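Local coordinates for VP4 protein (Tellina virus 1, PDB 3P06), which is the birnavirus polyprotein's protease domain, probably a serine protease that cleaves the polyprotein into its final products, and is captured here as an intramolecular acyl-enzyme, at residues D33-R45 with G52-I64. Residues are numbered along the deposited sequence; the frame is centred on the assembly and turned at random.
Sequences DLSEHIKNPKNTR and GGTIYGLSEMVNI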
loop_
_atom_site.group_PDB
_atom_site.type_symbol
_atom_site.label_atom_id
_atom_site.label_comp_id
_atom_site.label_asym_id
_atom_site.label_seq_id
_atom_site.Cartn_x
_atom_site.Cartn_y
_atom_site.Cartn_z
ATOM N N ASP A 33 -3.443 -0.487 14.366
ATOM C CA ASP A 33 -3.210 -1.864 14.504
ATOM C C ASP A 33 -4.524 -2.600 14.114
ATOM O O ASP A 33 -5.465 -2.708 14.927
ATOM C CB ASP A 33 -2.730 -2.200 15.958
ATOM C CG ASP A 33 -2.792 -3.750 16.281
ATOM O OD1 ASP A 33 -2.588 -4.137 17.485
ATOM O OD2 ASP A 33 -2.982 -4.597 15.350
ATOM N N LEU A 34 -4.536 -3.156 12.909
ATOM C CA LEU A 34 -5.685 -3.930 12.414
ATOM C C LEU A 34 -5.281 -5.394 12.210
ATOM O O LEU A 34 -5.916 -6.098 11.418
ATOM C CB LEU A 34 -6.240 -3.302 11.114
ATOM C CG LEU A 34 -7.128 -2.004 11.306
ATOM C CD1 LEU A 34 -6.318 -0.712 11.636
ATOM C CD2 LEU A 34 -7.932 -1.741 10.027
ATOM N N SER A 35 -4.288 -5.885 13.009
ATOM C CA SER A 35 -3.726 -7.244 12.787
ATOM C C SER A 35 -4.775 -8.343 13.003
ATOM O O SER A 35 -4.602 -9.461 12.542
ATOM C CB SER A 35 -2.597 -7.508 13.747
ATOM O OG SER A 35 -3.075 -7.312 15.102
ATOM N N GLU A 36 -5.889 -8.023 13.674
ATOM C CA GLU A 36 -6.925 -9.016 13.848
ATOM C C GLU A 36 -7.659 -9.294 12.507
ATOM O O GLU A 36 -8.395 -10.252 12.396
ATOM C CB GLU A 36 -7.894 -8.578 14.958
ATOM C CG GLU A 36 -8.832 -7.400 14.510
ATOM C CD GLU A 36 -8.197 -5.935 14.697
ATOM O OE1 GLU A 36 -6.956 -5.780 15.067
ATOM O OE2 GLU A 36 -8.991 -4.941 14.463
ATOM N N HIS A 37 -7.460 -8.461 11.491
ATOM C CA HIS A 37 -8.071 -8.704 10.186
ATOM C C HIS A 37 -7.139 -9.416 9.191
ATOM O O HIS A 37 -7.535 -9.750 8.055
ATOM C CB HIS A 37 -8.602 -7.389 9.623
ATOM C CG HIS A 37 -9.643 -6.779 10.511
ATOM N ND1 HIS A 37 -10.881 -7.361 10.693
ATOM C CD2 HIS A 37 -9.591 -5.724 11.365
ATOM C CE1 HIS A 37 -11.589 -6.643 11.554
ATOM N NE2 HIS A 37 -10.832 -5.635 11.969
ATOM N N ILE A 38 -5.922 -9.726 9.638
ATOM C CA ILE A 38 -4.990 -10.498 8.793
ATOM C C ILE A 38 -5.475 -11.942 8.741
ATOM O O ILE A 38 -5.609 -12.593 9.763
ATOM C CB ILE A 38 -3.550 -10.412 9.303
ATOM C CG1 ILE A 38 -3.097 -8.950 9.306
ATOM C CG2 ILE A 38 -2.623 -11.406 8.494
ATOM C CD1 ILE A 38 -1.857 -8.695 10.216
ATOM N N LYS A 39 -5.805 -12.455 7.562
ATOM C CA LYS A 39 -6.274 -13.868 7.499
ATOM C C LYS A 39 -5.342 -14.787 6.673
ATOM O O LYS A 39 -5.703 -15.914 6.359
ATOM C CB LYS A 39 -7.723 -13.950 7.027
ATOM C CG LYS A 39 -8.730 -13.300 8.036
ATOM C CD LYS A 39 -10.145 -13.866 7.919
ATOM C CE LYS A 39 -11.111 -13.005 8.681
ATOM N NZ LYS A 39 -10.827 -13.193 10.118
ATOM N N ASN A 40 -4.127 -14.329 6.353
ATOM C CA ASN A 40 -3.152 -15.212 5.723
ATOM C C ASN A 40 -2.082 -15.487 6.809
ATOM O O ASN A 40 -1.441 -14.548 7.276
ATOM C CB ASN A 40 -2.567 -14.628 4.429
ATOM C CG ASN A 40 -1.599 -15.614 3.727
ATOM O OD1 ASN A 40 -0.922 -16.408 4.374
ATOM N ND2 ASN A 40 -1.592 -15.602 2.424
ATOM N N PRO A 41 -1.957 -16.757 7.253
ATOM C CA PRO A 41 -1.007 -17.085 8.316
ATOM C C PRO A 41 0.497 -16.894 7.873
ATOM O O PRO A 41 1.401 -16.986 8.705
ATOM C CB PRO A 41 -1.295 -18.576 8.629
ATOM C CG PRO A 41 -1.871 -19.146 7.341
ATOM C CD PRO A 41 -2.654 -17.957 6.711
ATOM N N LYS A 42 0.771 -16.619 6.604
ATOM C CA LYS A 42 2.134 -16.242 6.238
ATOM C C LYS A 42 2.395 -14.748 6.536
ATOM O O LYS A 42 3.526 -14.339 6.595
ATOM C CB LYS A 42 2.376 -16.527 4.727
ATOM C CG LYS A 42 2.623 -18.051 4.473
ATOM C CD LYS A 42 2.475 -18.453 3.025
ATOM C CE LYS A 42 2.279 -19.966 2.939
ATOM N NZ LYS A 42 2.864 -20.598 4.174
ATOM N N ASN A 43 1.357 -13.915 6.590
ATOM C CA ASN A 43 1.575 -12.449 6.766
ATOM C C ASN A 43 1.577 -12.077 8.234
ATOM O O ASN A 43 0.935 -11.119 8.651
ATOM C CB ASN A 43 0.460 -11.608 6.051
ATOM C CG ASN A 43 0.559 -11.678 4.545
ATOM O OD1 ASN A 43 1.635 -11.985 3.986
ATOM N ND2 ASN A 43 -0.552 -11.454 3.882
ATOM N N THR A 44 2.290 -12.852 9.009
ATOM C CA THR A 44 2.217 -12.786 10.466
ATOM C C THR A 44 3.603 -12.316 11.009
ATOM O O THR A 44 4.000 -12.700 12.100
ATOM C CB THR A 44 1.869 -14.193 10.987
ATOM O OG1 THR A 44 2.690 -15.095 10.250
ATOM C CG2 THR A 44 0.328 -14.565 10.692
ATOM N N ARG A 45 4.331 -11.503 10.249
ATOM C CA ARG A 45 5.547 -10.888 10.750
ATOM C C ARG A 45 5.306 -9.384 11.032
ATOM O O ARG A 45 4.568 -8.682 10.308
ATOM C CB ARG A 45 6.752 -11.205 9.820
ATOM C CG ARG A 45 7.935 -10.259 9.932
ATOM C CD ARG A 45 8.828 -10.370 11.277
ATOM N NE ARG A 45 9.262 -11.716 11.687
ATOM C CZ ARG A 45 10.412 -12.315 11.325
ATOM N NH1 ARG A 45 11.262 -11.711 10.496
ATOM N NH2 ARG A 45 10.709 -13.540 11.799
ATOM N N GLY A 52 10.136 4.138 16.644
ATOM C CA GLY A 52 9.084 3.727 17.597
ATOM C C GLY A 52 7.811 3.137 16.945
ATOM O O GLY A 52 6.888 2.797 17.659
ATOM N N GLY A 53 7.745 2.991 15.607
ATOM C CA GLY A 53 6.490 2.593 14.950
ATOM C C GLY A 53 6.353 1.054 14.912
ATOM O O GLY A 53 7.273 0.333 15.299
ATOM N N THR A 54 5.209 0.541 14.464
ATOM C CA THR A 54 4.999 -0.920 14.363
ATOM C C THR A 54 4.242 -1.158 13.064
ATOM O O THR A 54 3.204 -0.482 12.838
ATOM C CB THR A 54 4.112 -1.496 15.530
ATOM O OG1 THR A 54 4.662 -1.171 16.804
ATOM C CG2 THR A 54 4.073 -3.022 15.438
ATOM N N ILE A 55 4.737 -2.048 12.180
ATOM C CA ILE A 55 4.043 -2.292 10.941
ATOM C C ILE A 55 3.622 -3.787 10.979
ATOM O O ILE A 55 4.465 -4.697 11.075
ATOM C CB ILE A 55 5.006 -2.055 9.766
ATOM C CG1 ILE A 55 5.680 -0.644 9.846
ATOM C CG2 ILE A 55 4.307 -2.247 8.392
ATOM C CD1 ILE A 55 6.918 -0.550 8.977
ATOM N N TYR A 56 2.342 -4.028 10.784
ATOM C CA TYR A 56 1.742 -5.350 10.756
ATOM C C TYR A 56 1.389 -5.731 9.339
ATOM O O TYR A 56 1.159 -4.874 8.500
ATOM C CB TYR A 56 0.409 -5.320 11.588
ATOM C CG TYR A 56 0.537 -4.882 13.036
ATOM C CD1 TYR A 56 0.644 -5.841 14.061
ATOM C CD2 TYR A 56 0.548 -3.489 13.399
ATOM C CE1 TYR A 56 0.713 -5.462 15.397
ATOM C CE2 TYR A 56 0.608 -3.083 14.771
ATOM C CZ TYR A 56 0.712 -4.077 15.746
ATOM O OH TYR A 56 0.798 -3.747 17.060
ATOM N N GLY A 57 1.228 -7.041 9.100
ATOM C CA GLY A 57 0.656 -7.533 7.853
ATOM C C GLY A 57 1.805 -8.006 6.920
ATOM O O GLY A 57 1.549 -8.400 5.807
ATOM N N LEU A 58 3.054 -7.961 7.392
ATOM C CA LEU A 58 4.228 -8.358 6.598
ATOM C C LEU A 58 4.484 -9.841 6.621
ATOM O O LEU A 58 4.087 -10.489 7.563
ATOM C CB LEU A 58 5.492 -7.642 7.098
ATOM C CG LEU A 58 5.296 -6.138 7.213
ATOM C CD1 LEU A 58 6.590 -5.456 7.712
ATOM C CD2 LEU A 58 4.799 -5.508 5.854
ATOM N N SER A 59 5.222 -10.366 5.625
ATOM C CA SER A 59 5.587 -11.770 5.644
ATOM C C SER A 59 7.106 -11.881 5.634
ATOM O O SER A 59 7.776 -10.851 5.559
ATOM C CB SER A 59 4.967 -12.507 4.465
ATOM O OG SER A 59 5.822 -12.405 3.346
ATOM N N GLU A 60 7.641 -13.117 5.700
ATOM C CA GLU A 60 9.097 -13.392 5.507
ATOM C C GLU A 60 9.723 -12.896 4.186
ATOM O O GLU A 60 10.969 -12.729 4.092
ATOM C CB GLU A 60 9.397 -14.910 5.587
ATOM C CG GLU A 60 9.397 -15.484 7.009
ATOM C CD GLU A 60 10.415 -14.817 7.978
ATOM O OE1 GLU A 60 11.614 -15.204 7.938
ATOM O OE2 GLU A 60 9.997 -13.937 8.797
HETATM N N MSE A 61 8.883 -12.723 3.165
HETATM C CA MSE A 61 9.330 -12.234 1.873
HETATM C C MSE A 61 9.476 -10.743 1.781
HETATM O O MSE A 61 9.644 -10.178 0.702
HETATM C CB MSE A 61 8.410 -12.748 0.771
HETATM C CG MSE A 61 8.705 -14.227 0.514
HETATM SE SE MSE A 61 7.443 -14.976 -0.776
HETATM C CE MSE A 61 8.327 -14.384 -2.455
ATOM N N VAL A 62 9.334 -10.061 2.897
ATOM C CA VAL A 62 9.574 -8.629 2.924
ATOM C C VAL A 62 10.924 -8.422 3.522
ATOM O O VAL A 62 11.267 -9.165 4.417
ATOM C CB VAL A 62 8.496 -7.956 3.841
ATOM C CG1 VAL A 62 8.837 -6.495 4.029
ATOM C CG2 VAL A 62 7.072 -8.188 3.209
ATOM N N ASN A 63 11.699 -7.443 3.078
ATOM C CA ASN A 63 13.001 -7.166 3.725
ATOM C C ASN A 63 12.705 -6.442 5.040
ATOM O O ASN A 63 12.430 -5.217 5.031
ATOM C CB ASN A 63 13.858 -6.247 2.841
ATOM C CG ASN A 63 15.290 -6.036 3.395
ATOM O OD1 ASN A 63 15.571 -6.146 4.600
ATOM N ND2 ASN A 63 16.188 -5.722 2.502
ATOM N N ILE A 64 12.766 -7.176 6.157
ATOM C CA ILE A 64 12.402 -6.606 7.441
ATOM C C ILE A 64 13.401 -5.552 7.945
ATOM O O ILE A 64 12.986 -4.573 8.565
ATOM C CB ILE A 64 12.163 -7.685 8.551
ATOM C CG1 ILE A 64 11.240 -8.796 8.032
ATOM C CG2 ILE A 64 11.499 -7.008 9.784
ATOM C CD1 ILE A 64 9.774 -8.315 7.810
HETATM O O HOH W 1 6.066 -15.195 6.407
HETATM O O HOH W 2 1.709 -9.390 10.822
#
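A classic beta bulge joins Arg45, at the start of edge strand 45-48, to Leu58, at the end of the antiparallel strand 54-58. Thr44 and Arg45 both face Leu58. Arg45 N donates to Leu58 O at 2.9 Å, and the return bond from Leu58 N to Arg45 O is weak. Beside the bulge one water accepts from Gly57 N and donates to Asn43 O and Arg45 O. A second water links Lys42 O to Glu60 N.

The Arg45 side chain reaches across to Glu60, in the type I turn from Ser59 to Val62, and to Ile64, the first residue of helix 64-67. Its CG lies anti to the backbone N (chi1 159°), and bends at the next two torsions carry the guanidinium over Glu60. Glu60 OE2 sits over one guanidinium face, 3.1 Å from Arg45 NH1. The two planes are 82° apart and no N-H points at the oxygen, so this salt bridge rests on charge alone. Ile64 CD1 packs on Arg45 CG at 3.4 Å.

At the other end, the Asp33 carboxylate stacks on the Tyr56 ring, with planes 8° apart. Asp33 OD2 lies over the centre of the Tyr56 ring, 3.7 Å above its plane. Ser35 N donates to Asp33 OD2, closing an Asx turn, and Ser35 OG donates to the same oxygen; together they probably steady the carboxylate against the ring. Ile38 CD1 meets Gly57 CA at 3.6 Å, where the chain turns a corner.

Asn43 CB lies against Gly57 O. Asn43 OD1 accepts from Leu98 N, and Ser59 OG bonds to Leu98 O, tying both segments to Leu98. The contact is a bulged antiparallel pair at the margin of the mixed sheet of this S50 peptidase domain.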